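Local coordinates for teichoic acid biosynthesis protein F (Staphylococcus epidermidis, PDB 3L7I) that belongs to a family of cell-wall teichoic acid biosynthesis proteins and has a GT-B-type fold of two Rossmann-like domains, at residues A[335-340]-A[407-412]; A[482-487]-A[502-507]; A[568-573]-A[594-599]; A[636-641]-A[678-683]. One frame throughout, in Å; residues are numbered along the deposited sequence.

From the N terminus the four contacts follow one another in series; none nests within or crosses another. Contact 1 closes a loop of 66 residues that holds three strands of the seven-stranded parallel sheet, and joins helix 336-344 to helix 409-417. Contact 2 pairs strand 481-484 with outermost strand 504-506 of that sheet across a short helical connection. The chain then enters the six-stranded parallel sheet. There contact 3 seats helix 566-573 against the loop before outermost strand 600-602, and contact 4 packs helix 680-686 on strand 637-640. Contacts 3 and 4 touch through a salt bridge, Glu572 OE1 to Lys678 NZ at 2.7 Å, whereas the centres of contacts 1 and 4 lie about 51 Å apart.

Contact 1: A[335-340]-A[407-412]; sequences NKERSL and NSAEYY
Arg338 CA sits over one face of the Tyr412 ring in a CH-pi contact, 4.1 Å from the ring centroid and 20° off its normal. From there the Arg338 side chain runs along the hydroxyl end of the ring: CG is anti to the backbone N, and bends at chi2 and chi3 turn the guanidinium so that Tyr412 OH lies at its edge, near its plane. Guanidinium and ring planes stand 73° apart. On the next residue back, Glu337 CB approaches Tyr412 CE2 at 4.1 Å, and a chain bent at chi2 brings Glu337 OE1 to 3.7 Å from Ala409 CB. Arg338 NH1 also comes within 3.1 Å of Asn407 OD1, but at too poor an angle for a hydrogen bond. The contact thus sets the first turns of two helices side by side, in the first Rossmann-like domain of the GT-B-type fold, where helix 409-417 follows outermost strand 402-405. Further out, Asn335 OD1 stands 3.4 Å above one face of the guanidinium, toward its rim. Tyr411 CD2 lies 3.9 Å above the centre of the other face of the Tyr412 ring. Ser408, the N-cap of helix 409-417, accepts a weak capping bond from Tyr411 N at its OG. Tyr430 adds a cation-pi partner for Arg338, and its OH accepts a weak hydrogen bond from Asn407 ND2.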
# COMPACT_ATOMS: atom_id res chain seq x y z
N ASN A 335 -7.23 5.64 -17.48
CA ASN A 335 -8.46 5.15 -16.89
C ASN A 335 -8.70 5.78 -15.53
O ASN A 335 -9.60 5.37 -14.77
CB ASN A 335 -8.42 3.64 -16.77
CG ASN A 335 -8.88 2.95 -18.03
OD1 ASN A 335 -9.37 3.58 -18.96
ND2 ASN A 335 -8.73 1.63 -18.06
N LYS A 336 -7.90 6.77 -15.20
CA LYS A 336 -8.10 7.42 -13.93
C LYS A 336 -9.51 8.04 -13.90
O LYS A 336 -10.17 8.04 -12.84
CB LYS A 336 -6.99 8.42 -13.64
CG LYS A 336 -7.27 9.83 -14.02
CD LYS A 336 -5.96 10.54 -14.25
CE LYS A 336 -6.18 12.01 -14.51
NZ LYS A 336 -4.92 12.77 -14.25
N GLU A 337 -10.01 8.53 -15.03
CA GLU A 337 -11.33 9.15 -15.03
C GLU A 337 -12.40 8.13 -14.64
O GLU A 337 -13.39 8.44 -13.99
CB GLU A 337 -11.63 9.83 -16.36
CG GLU A 337 -10.81 11.09 -16.58
CD GLU A 337 -10.97 12.13 -15.45
OE1 GLU A 337 -11.93 12.01 -14.64
OE2 GLU A 337 -10.15 13.08 -15.38
N ARG A 338 -12.15 6.89 -15.02
CA ARG A 338 -13.09 5.81 -14.82
C ARG A 338 -13.10 5.27 -13.39
O ARG A 338 -14.16 4.97 -12.84
CB ARG A 338 -12.75 4.69 -15.80
CG ARG A 338 -13.72 3.56 -15.84
CD ARG A 338 -13.90 3.15 -17.27
NE ARG A 338 -12.93 2.15 -17.69
CZ ARG A 338 -12.56 1.95 -18.95
NH1 ARG A 338 -13.05 2.72 -19.93
NH2 ARG A 338 -11.69 1.00 -19.23
N SER A 339 -11.91 5.12 -12.79
CA SER A 339 -11.84 4.62 -11.42
C SER A 339 -12.42 5.65 -10.45
O SER A 339 -13.04 5.30 -9.44
CB SER A 339 -10.41 4.26 -11.04
OG SER A 339 -9.54 5.26 -11.47
N LEU A 340 -12.22 6.92 -10.76
CA LEU A 340 -12.83 7.96 -9.96
C LEU A 340 -14.36 7.83 -10.01
O LEU A 340 -15.04 7.87 -8.99
CB LEU A 340 -12.39 9.34 -10.41
CG LEU A 340 -13.19 10.45 -9.76
CD1 LEU A 340 -13.21 10.31 -8.23
CD2 LEU A 340 -12.66 11.83 -10.20
N ASN A 407 -15.07 8.59 -22.17
CA ASN A 407 -13.98 8.39 -21.21
C ASN A 407 -13.43 9.64 -20.58
O ASN A 407 -12.31 9.64 -20.06
CB ASN A 407 -12.85 7.63 -21.85
CG ASN A 407 -13.00 6.17 -21.65
OD1 ASN A 407 -12.36 5.59 -20.75
ND2 ASN A 407 -13.90 5.54 -22.44
N SER A 408 -14.21 10.70 -20.62
CA SER A 408 -13.83 11.96 -20.01
C SER A 408 -14.65 12.16 -18.75
O SER A 408 -15.64 11.46 -18.51
CB SER A 408 -14.02 13.11 -21.00
OG SER A 408 -15.39 13.26 -21.32
N ALA A 409 -14.24 13.11 -17.92
CA ALA A 409 -14.93 13.31 -16.67
C ALA A 409 -16.42 13.55 -16.95
O ALA A 409 -17.30 13.00 -16.27
CB ALA A 409 -14.33 14.46 -15.92
N GLU A 410 -16.69 14.34 -17.99
CA GLU A 410 -18.05 14.75 -18.31
C GLU A 410 -18.87 13.57 -18.78
O GLU A 410 -20.08 13.53 -18.55
CB GLU A 410 -18.06 15.83 -19.39
CG GLU A 410 -17.64 17.20 -18.92
CD GLU A 410 -16.15 17.46 -19.05
OE1 GLU A 410 -15.37 16.48 -19.16
OE2 GLU A 410 -15.76 18.65 -19.05
N TYR A 411 -18.20 12.63 -19.45
CA TYR A 411 -18.82 11.40 -19.93
C TYR A 411 -19.33 10.62 -18.75
O TYR A 411 -20.50 10.25 -18.69
CB TYR A 411 -17.80 10.57 -20.71
CG TYR A 411 -18.28 9.23 -21.25
CD1 TYR A 411 -19.16 9.16 -22.32
CD2 TYR A 411 -17.82 8.03 -20.71
CE1 TYR A 411 -19.58 7.96 -22.82
CE2 TYR A 411 -18.23 6.82 -21.22
CZ TYR A 411 -19.11 6.79 -22.28
OH TYR A 411 -19.54 5.58 -22.81
N TYR A 412 -18.45 10.40 -17.77
CA TYR A 412 -18.83 9.64 -16.59
C TYR A 412 -19.93 10.32 -15.78
O TYR A 412 -20.87 9.66 -15.32
CB TYR A 412 -17.59 9.27 -15.76
CG TYR A 412 -16.75 8.27 -16.52
CD1 TYR A 412 -17.21 6.95 -16.69
CD2 TYR A 412 -15.56 8.63 -17.13
CE1 TYR A 412 -16.49 6.04 -17.40
CE2 TYR A 412 -14.82 7.71 -17.85
CZ TYR A 412 -15.30 6.42 -17.99
OH TYR A 412 -14.59 5.47 -18.72

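Contact 2: A[482-487]-A[502-507]; sequences LISPNR and ERILEI
The guanidinium of Arg487 has both carboxylate oxygens of Glu506 at its edge, near its plane. Its NH1 donates to Glu506 OE2 over 2.8 Å in a salt bridge, meeting that oxygen from above the carboxylate plane, and the two flat groups are 55° apart. Arg487 gets there with CG anti to the backbone N and bends at chi2 and chi3, while Glu506 runs out extended beyond CG and crosses it at about a right angle. Beneath this bridge the backbones pair in parallel. Leu505 is gripped twice: its N donates to Leu482 O at 2.7 Å, and its O accepts from Ser484 N at 2.8 Å. Leu482 N donates to Arg503 O at 3.0 Å, and a weak bond from Ile507 N to Ser484 O ends the run. Strands 481-484 and 504-506 are joined by helix 487-496 in a beta-alpha-beta crossover, and the short strand segments are inclined by 29°. Ile483 and Leu505 share the face against helix 706-721; Ser484 CB meets Ile504 CG2 and Glu506 CG on the other. Thr490 OG1 is hydrogen-bonded to Ser484 OG and Glu506 OE2, so the carboxylate, with an arginine and a hydroxyl beside it, probably stays ionised.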
# COMPACT_ATOMS: atom_id res chain seq x y z
N LEU A 482 -36.42 -2.78 -24.59
CA LEU A 482 -35.84 -3.17 -25.86
C LEU A 482 -36.87 -3.01 -26.97
O LEU A 482 -38.00 -3.51 -26.87
CB LEU A 482 -35.38 -4.62 -25.81
CG LEU A 482 -34.89 -5.14 -27.14
CD1 LEU A 482 -33.87 -4.19 -27.69
CD2 LEU A 482 -34.30 -6.50 -26.96
N ILE A 483 -36.50 -2.30 -28.03
CA ILE A 483 -37.44 -2.03 -29.11
C ILE A 483 -37.52 -3.20 -30.07
O ILE A 483 -36.50 -3.85 -30.36
CB ILE A 483 -37.06 -0.77 -29.86
CG1 ILE A 483 -37.26 0.45 -28.95
CG2 ILE A 483 -37.88 -0.62 -31.12
CD1 ILE A 483 -37.29 1.76 -29.70
N SER A 484 -38.72 -3.50 -30.57
CA SER A 484 -38.86 -4.53 -31.58
C SER A 484 -39.63 -4.05 -32.81
O SER A 484 -40.65 -3.35 -32.68
CB SER A 484 -39.54 -5.78 -31.01
OG SER A 484 -39.51 -6.85 -31.93
N PRO A 485 -39.13 -4.41 -34.01
CA PRO A 485 -39.70 -4.07 -35.32
C PRO A 485 -40.84 -4.99 -35.75
O PRO A 485 -41.69 -4.57 -36.54
CB PRO A 485 -38.51 -4.23 -36.28
CG PRO A 485 -37.33 -4.43 -35.44
CD PRO A 485 -37.80 -5.01 -34.14
N ASN A 486 -40.86 -6.23 -35.25
CA ASN A 486 -41.82 -7.24 -35.69
C ASN A 486 -41.84 -8.47 -34.77
O ASN A 486 -40.94 -8.66 -33.97
CB ASN A 486 -41.54 -7.67 -37.13
CG ASN A 486 -40.06 -7.61 -37.48
OD1 ASN A 486 -39.27 -8.46 -37.05
ND2 ASN A 486 -39.68 -6.60 -38.24
N ARG A 487 -42.86 -9.31 -34.89
CA ARG A 487 -42.98 -10.48 -34.03
C ARG A 487 -41.79 -11.41 -34.20
O ARG A 487 -41.31 -12.00 -33.24
CB ARG A 487 -44.28 -11.23 -34.28
CG ARG A 487 -44.54 -12.28 -33.23
CD ARG A 487 -44.64 -11.65 -31.84
NE ARG A 487 -46.00 -11.72 -31.30
CZ ARG A 487 -46.83 -10.68 -31.15
NH1 ARG A 487 -46.45 -9.45 -31.50
NH2 ARG A 487 -48.05 -10.88 -30.65
N GLU A 502 -41.85 -9.20 -21.61
CA GLU A 502 -42.35 -8.12 -20.78
C GLU A 502 -41.54 -6.83 -20.94
O GLU A 502 -41.98 -5.77 -20.54
CB GLU A 502 -42.35 -8.56 -19.32
CG GLU A 502 -42.51 -10.08 -19.13
CD GLU A 502 -43.48 -10.43 -17.99
OE1 GLU A 502 -43.94 -9.50 -17.29
OE2 GLU A 502 -43.79 -11.63 -17.80
N ARG A 503 -40.35 -6.94 -21.53
CA ARG A 503 -39.46 -5.79 -21.66
C ARG A 503 -39.35 -5.27 -23.10
O ARG A 503 -38.75 -4.24 -23.35
CB ARG A 503 -38.07 -6.14 -21.12
CG ARG A 503 -37.83 -5.69 -19.72
CD ARG A 503 -36.77 -6.53 -19.08
NE ARG A 503 -36.12 -5.82 -17.99
CZ ARG A 503 -35.72 -6.39 -16.85
NH1 ARG A 503 -35.94 -7.69 -16.64
NH2 ARG A 503 -35.11 -5.66 -15.91
N ILE A 504 -39.94 -6.01 -24.03
CA ILE A 504 -39.90 -5.65 -25.43
C ILE A 504 -41.05 -4.71 -25.80
O ILE A 504 -42.21 -4.96 -25.46
CB ILE A 504 -39.98 -6.91 -26.27
CG1 ILE A 504 -38.69 -7.70 -26.10
CG2 ILE A 504 -40.22 -6.55 -27.73
CD1 ILE A 504 -38.81 -9.17 -26.44
N LEU A 505 -40.72 -3.61 -26.48
CA LEU A 505 -41.76 -2.73 -27.03
C LEU A 505 -41.84 -2.93 -28.53
O LEU A 505 -40.98 -2.44 -29.27
CB LEU A 505 -41.44 -1.28 -26.74
CG LEU A 505 -41.06 -0.89 -25.32
CD1 LEU A 505 -40.76 0.59 -25.25
CD2 LEU A 505 -42.21 -1.25 -24.42
N GLU A 506 -42.85 -3.67 -28.99
CA GLU A 506 -43.01 -3.91 -30.42
C GLU A 506 -43.65 -2.71 -31.03
O GLU A 506 -44.86 -2.63 -31.11
CB GLU A 506 -43.95 -5.08 -30.64
CG GLU A 506 -43.28 -6.33 -31.13
CD GLU A 506 -44.23 -7.19 -31.93
OE1 GLU A 506 -45.29 -6.69 -32.39
OE2 GLU A 506 -43.92 -8.39 -32.08
N ILE A 507 -42.85 -1.75 -31.48
CA ILE A 507 -43.43 -0.50 -31.94
C ILE A 507 -42.83 -0.01 -33.24
O ILE A 507 -43.40 0.86 -33.88
CB ILE A 507 -43.28 0.60 -30.89
CG1 ILE A 507 -41.80 0.76 -30.50
CG2 ILE A 507 -44.16 0.31 -29.67
CD1 ILE A 507 -41.54 1.95 -29.59

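Contact 3: A[568-573]-A[594-599]; sequences NLYKEL and SGYENF
Phe599 is the main knob: with CG anti to the backbone N (chi1 172°) its ring slides in beside helix 566-573, into the hollow between the Tyr570 ring and the backbone of Leu569 and Tyr570. The far end of the ring goes deepest, CE2 reaching Tyr570 CA at 3.3 Å, while Leu569 CB meets the ring at its edge, in plane, 3.9 Å from CZ. Tyr570 leans over from the helix, its CD1 above one face of Phe599 and 3.4 Å from CD2. These two rings are nearly parallel, 23° apart, but slid so far that they barely overlap. Tyr596 closes the third side, turning its edge toward the face of Tyr570 in an offset T-shaped pair with planes 85° apart and Tyr596 CD1 3.8 Å from Tyr570 CD2. The outer end of Tyr570 fits against the loop backbone, CE2 lying 3.4 Å from Gly595 O. A type II turn, closed by Phe599 N donating to Tyr596 O at 2.8 Å, brings both loop rings to the same helix. In the second Rossmann-like domain this fastens helix 566-573 to the loop leading into outermost strand 600-602. Between the two segments the grip is mainly apolar and aromatic, with the edge of Tyr596 turned toward the Tyr570 face; cohesion therefore probably rests on shape fit and ring electrostatics, without a polar bond.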
# COMPACT_ATOMS: atom_id res chain seq x y z
N ASN A 568 -20.75 -1.89 -67.22
CA ASN A 568 -21.92 -2.47 -67.85
C ASN A 568 -23.11 -1.62 -67.47
O ASN A 568 -23.88 -1.18 -68.33
CB ASN A 568 -22.16 -3.92 -67.43
CG ASN A 568 -23.17 -4.61 -68.33
OD1 ASN A 568 -22.98 -4.66 -69.54
ND2 ASN A 568 -24.25 -5.13 -67.74
N LEU A 569 -23.23 -1.40 -66.16
CA LEU A 569 -24.32 -0.62 -65.61
C LEU A 569 -24.39 0.74 -66.30
O LEU A 569 -25.46 1.17 -66.72
CB LEU A 569 -24.11 -0.48 -64.09
CG LEU A 569 -24.74 -1.54 -63.19
CD1 LEU A 569 -24.56 -1.16 -61.77
CD2 LEU A 569 -26.22 -1.61 -63.44
N TYR A 570 -23.25 1.39 -66.42
CA TYR A 570 -23.17 2.70 -67.07
C TYR A 570 -23.68 2.63 -68.51
O TYR A 570 -24.46 3.48 -68.92
CB TYR A 570 -21.72 3.18 -67.01
CG TYR A 570 -21.46 4.62 -67.39
CD1 TYR A 570 -22.41 5.63 -67.22
CD2 TYR A 570 -20.23 4.97 -67.89
CE1 TYR A 570 -22.12 6.94 -67.56
CE2 TYR A 570 -19.95 6.26 -68.24
CZ TYR A 570 -20.88 7.24 -68.07
OH TYR A 570 -20.49 8.52 -68.43
N LYS A 571 -23.25 1.62 -69.26
CA LYS A 571 -23.71 1.39 -70.63
C LYS A 571 -25.22 1.13 -70.73
O LYS A 571 -25.89 1.60 -71.65
CB LYS A 571 -22.96 0.21 -71.26
CG LYS A 571 -21.65 0.56 -71.97
CD LYS A 571 -20.93 -0.71 -72.51
CE LYS A 571 -20.08 -0.44 -73.76
NZ LYS A 571 -19.01 0.59 -73.57
N GLU A 572 -25.74 0.37 -69.77
CA GLU A 572 -27.09 -0.18 -69.84
C GLU A 572 -28.15 0.69 -69.18
O GLU A 572 -29.33 0.57 -69.48
CB GLU A 572 -27.14 -1.57 -69.18
CG GLU A 572 -26.50 -2.68 -69.99
CD GLU A 572 -27.21 -2.92 -71.32
OE1 GLU A 572 -28.45 -2.89 -71.35
OE2 GLU A 572 -26.52 -3.16 -72.34
N LEU A 573 -27.73 1.55 -68.27
CA LEU A 573 -28.67 2.26 -67.42
C LEU A 573 -28.30 3.73 -67.25
O LEU A 573 -29.09 4.50 -66.71
CB LEU A 573 -28.74 1.59 -66.04
CG LEU A 573 -29.20 0.13 -66.04
CD1 LEU A 573 -29.01 -0.52 -64.69
CD2 LEU A 573 -30.64 0.05 -66.47
N SER A 594 -13.63 7.69 -61.00
CA SER A 594 -13.37 8.51 -62.18
C SER A 594 -13.86 7.79 -63.42
O SER A 594 -13.56 6.62 -63.63
CB SER A 594 -11.89 8.76 -62.30
OG SER A 594 -11.29 8.67 -61.03
N GLY A 595 -14.60 8.49 -64.27
CA GLY A 595 -15.21 7.88 -65.43
C GLY A 595 -16.71 7.68 -65.24
O GLY A 595 -17.42 7.38 -66.19
N TYR A 596 -17.19 7.85 -64.01
CA TYR A 596 -18.58 7.59 -63.70
C TYR A 596 -19.25 8.79 -63.03
O TYR A 596 -20.31 8.65 -62.41
CB TYR A 596 -18.72 6.36 -62.80
CG TYR A 596 -18.08 5.09 -63.36
CD1 TYR A 596 -18.47 4.59 -64.60
CD2 TYR A 596 -17.10 4.41 -62.66
CE1 TYR A 596 -17.90 3.45 -65.13
CE2 TYR A 596 -16.53 3.25 -63.18
CZ TYR A 596 -16.93 2.78 -64.42
OH TYR A 596 -16.38 1.64 -64.94
N GLU A 597 -18.64 9.96 -63.17
CA GLU A 597 -19.23 11.16 -62.58
C GLU A 597 -20.67 11.37 -63.04
O GLU A 597 -20.98 11.26 -64.22
CB GLU A 597 -18.36 12.43 -62.75
CG GLU A 597 -17.27 12.41 -63.81
CD GLU A 597 -16.00 11.68 -63.36
OE1 GLU A 597 -14.86 12.17 -63.56
OE2 GLU A 597 -16.17 10.58 -62.79
N ASN A 598 -21.56 11.63 -62.08
CA ASN A 598 -22.99 11.87 -62.39
C ASN A 598 -23.73 10.59 -62.70
O ASN A 598 -24.92 10.62 -63.03
CB ASN A 598 -23.15 12.84 -63.56
CG ASN A 598 -22.67 14.24 -63.22
OD1 ASN A 598 -22.94 14.75 -62.13
ND2 ASN A 598 -21.97 14.87 -64.16
N PHE A 599 -23.03 9.46 -62.64
CA PHE A 599 -23.68 8.17 -62.79
C PHE A 599 -23.68 7.39 -61.50
O PHE A 599 -24.73 7.06 -60.99
CB PHE A 599 -23.09 7.33 -63.93
CG PHE A 599 -23.64 5.93 -63.96
CD1 PHE A 599 -25.01 5.72 -63.97
CD2 PHE A 599 -22.80 4.84 -63.91
CE1 PHE A 599 -25.52 4.45 -63.97
CE2 PHE A 599 -23.30 3.58 -63.90
CZ PHE A 599 -24.67 3.38 -63.94

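Contact 4: A[636-641]-A[678-683]; sequences PQFFFA and KNLDKV
Ring-to-methyl contacts come first. Phe638 and Val683 reach toward each other tip to tip, Phe638 CZ standing 3.6 Å from Val683 CG1 and 4.1 Å from Val683 CG2. Both torsions serve this meeting: the phenyl has CG anti to the carbonyl carbon (chi1 -68°), and the valine has CG1 anti to its backbone N (chi1 -159°). Leu680 comes to the same ring at its edge, with CD2 near the ring plane and 4.3 Å from Phe638 CE2. Aliphatic contacts are looser. Pro636 CG is 4.4 Å from Leu680 CD2, and Pro636 CB is equally far from Val683 CG1, so the pyrrolidine ring and the phenyl side by side offer a surface to two residues one helical turn apart. The polar interaction lies within the helix start: Asn679 is the N-cap, and its OD1 accepts a weak bond from Lys682 N at 3.3 Å, which secures the turn that presents Leu680 and Val683. All four touching residues are buried. Strand and helix both belong to the second Rossmann-like domain, where a helix leans on the parallel sheet. Strand 637-640 runs between strands 618-621 and 666-667, bonded through its backbone to Leu619, Thr621 and Tyr667, while Leu673 and Leu677 of helix 670-677 press on Phe638 next to helix 680-686.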
# COMPACT_ATOMS: atom_id res chain seq x y z
N PRO A 636 -39.25 -2.35 -55.23
CA PRO A 636 -38.48 -3.52 -55.68
C PRO A 636 -37.11 -3.61 -55.01
O PRO A 636 -36.40 -2.61 -54.96
CB PRO A 636 -38.27 -3.25 -57.17
CG PRO A 636 -39.31 -2.27 -57.54
CD PRO A 636 -39.52 -1.43 -56.34
N GLN A 637 -36.76 -4.79 -54.50
CA GLN A 637 -35.40 -5.03 -54.06
C GLN A 637 -34.81 -6.14 -54.93
O GLN A 637 -35.56 -6.94 -55.49
CB GLN A 637 -35.35 -5.42 -52.58
CG GLN A 637 -36.20 -4.56 -51.67
CD GLN A 637 -35.81 -4.69 -50.20
OE1 GLN A 637 -34.66 -5.02 -49.88
NE2 GLN A 637 -36.75 -4.42 -49.30
N PHE A 638 -33.48 -6.14 -55.05
CA PHE A 638 -32.73 -7.17 -55.76
C PHE A 638 -31.65 -7.68 -54.83
O PHE A 638 -31.25 -7.00 -53.87
CB PHE A 638 -32.06 -6.58 -57.00
CG PHE A 638 -33.03 -6.18 -58.07
CD1 PHE A 638 -33.43 -7.09 -59.06
CD2 PHE A 638 -33.55 -4.89 -58.10
CE1 PHE A 638 -34.33 -6.71 -60.05
CE2 PHE A 638 -34.45 -4.52 -59.09
CZ PHE A 638 -34.83 -5.43 -60.07
N PHE A 639 -31.15 -8.88 -55.12
CA PHE A 639 -30.23 -9.55 -54.22
C PHE A 639 -29.12 -10.20 -54.99
O PHE A 639 -29.25 -11.31 -55.50
CB PHE A 639 -31.00 -10.54 -53.34
CG PHE A 639 -32.04 -9.87 -52.52
CD1 PHE A 639 -31.69 -9.21 -51.34
CD2 PHE A 639 -33.35 -9.78 -52.98
CE1 PHE A 639 -32.65 -8.53 -50.59
CE2 PHE A 639 -34.30 -9.10 -52.24
CZ PHE A 639 -33.96 -8.48 -51.04
N PHE A 640 -28.03 -9.47 -55.09
CA PHE A 640 -26.89 -9.87 -55.90
C PHE A 640 -25.94 -10.75 -55.08
O PHE A 640 -24.83 -10.36 -54.73
CB PHE A 640 -26.23 -8.59 -56.38
CG PHE A 640 -25.02 -8.81 -57.20
CD1 PHE A 640 -23.92 -7.99 -57.03
CD2 PHE A 640 -24.98 -9.80 -58.15
CE1 PHE A 640 -22.78 -8.16 -57.81
CE2 PHE A 640 -23.84 -9.98 -58.94
CZ PHE A 640 -22.74 -9.16 -58.76
N ALA A 641 -26.39 -11.96 -54.77
CA ALA A 641 -25.58 -12.92 -54.03
C ALA A 641 -24.57 -13.62 -54.93
O ALA A 641 -24.75 -14.77 -55.31
CB ALA A 641 -26.48 -13.94 -53.33
N LYS A 678 -33.82 -2.29 -66.41
CA LYS A 678 -34.20 -1.48 -67.56
C LYS A 678 -35.62 -0.96 -67.35
O LYS A 678 -35.91 0.21 -67.59
CB LYS A 678 -34.14 -2.30 -68.84
CG LYS A 678 -33.66 -1.55 -70.05
CD LYS A 678 -32.31 -0.91 -69.76
CE LYS A 678 -31.41 -1.01 -70.97
NZ LYS A 678 -31.11 -2.43 -71.23
N ASN A 679 -36.49 -1.85 -66.87
CA ASN A 679 -37.90 -1.56 -66.70
C ASN A 679 -38.38 -1.87 -65.28
O ASN A 679 -38.88 -2.96 -65.00
CB ASN A 679 -38.71 -2.37 -67.72
CG ASN A 679 -40.19 -2.09 -67.64
OD1 ASN A 679 -40.64 -1.30 -66.81
ND2 ASN A 679 -40.97 -2.75 -68.50
N LEU A 680 -38.21 -0.89 -64.39
CA LEU A 680 -38.60 -1.08 -62.99
C LEU A 680 -40.06 -1.51 -62.83
O LEU A 680 -40.36 -2.45 -62.09
CB LEU A 680 -38.31 0.17 -62.15
CG LEU A 680 -36.99 0.16 -61.37
CD1 LEU A 680 -37.06 1.14 -60.21
CD2 LEU A 680 -36.66 -1.23 -60.87
N ASP A 681 -40.97 -0.83 -63.54
CA ASP A 681 -42.39 -1.09 -63.37
C ASP A 681 -42.73 -2.56 -63.55
O ASP A 681 -43.59 -3.10 -62.85
CB ASP A 681 -43.22 -0.25 -64.33
CG ASP A 681 -43.23 1.23 -63.97
OD1 ASP A 681 -42.92 1.58 -62.80
OD2 ASP A 681 -43.57 2.04 -64.87
N LYS A 682 -42.05 -3.22 -64.48
CA LYS A 682 -42.31 -4.63 -64.74
C LYS A 682 -41.86 -5.48 -63.57
O LYS A 682 -42.46 -6.52 -63.28
CB LYS A 682 -41.61 -5.10 -66.02
CG LYS A 682 -41.85 -6.57 -66.35
CD LYS A 682 -41.44 -6.87 -67.76
CE LYS A 682 -41.99 -5.81 -68.70
NZ LYS A 682 -41.62 -6.09 -70.11
N VAL A 683 -40.81 -5.04 -62.89
CA VAL A 683 -40.35 -5.74 -61.70
C VAL A 683 -41.36 -5.57 -60.55
O VAL A 683 -41.70 -6.55 -59.88
CB VAL A 683 -38.97 -5.26 -61.27
CG1 VAL A 683 -38.31 -6.31 -60.38
CG2 VAL A 683 -38.13 -4.97 -62.49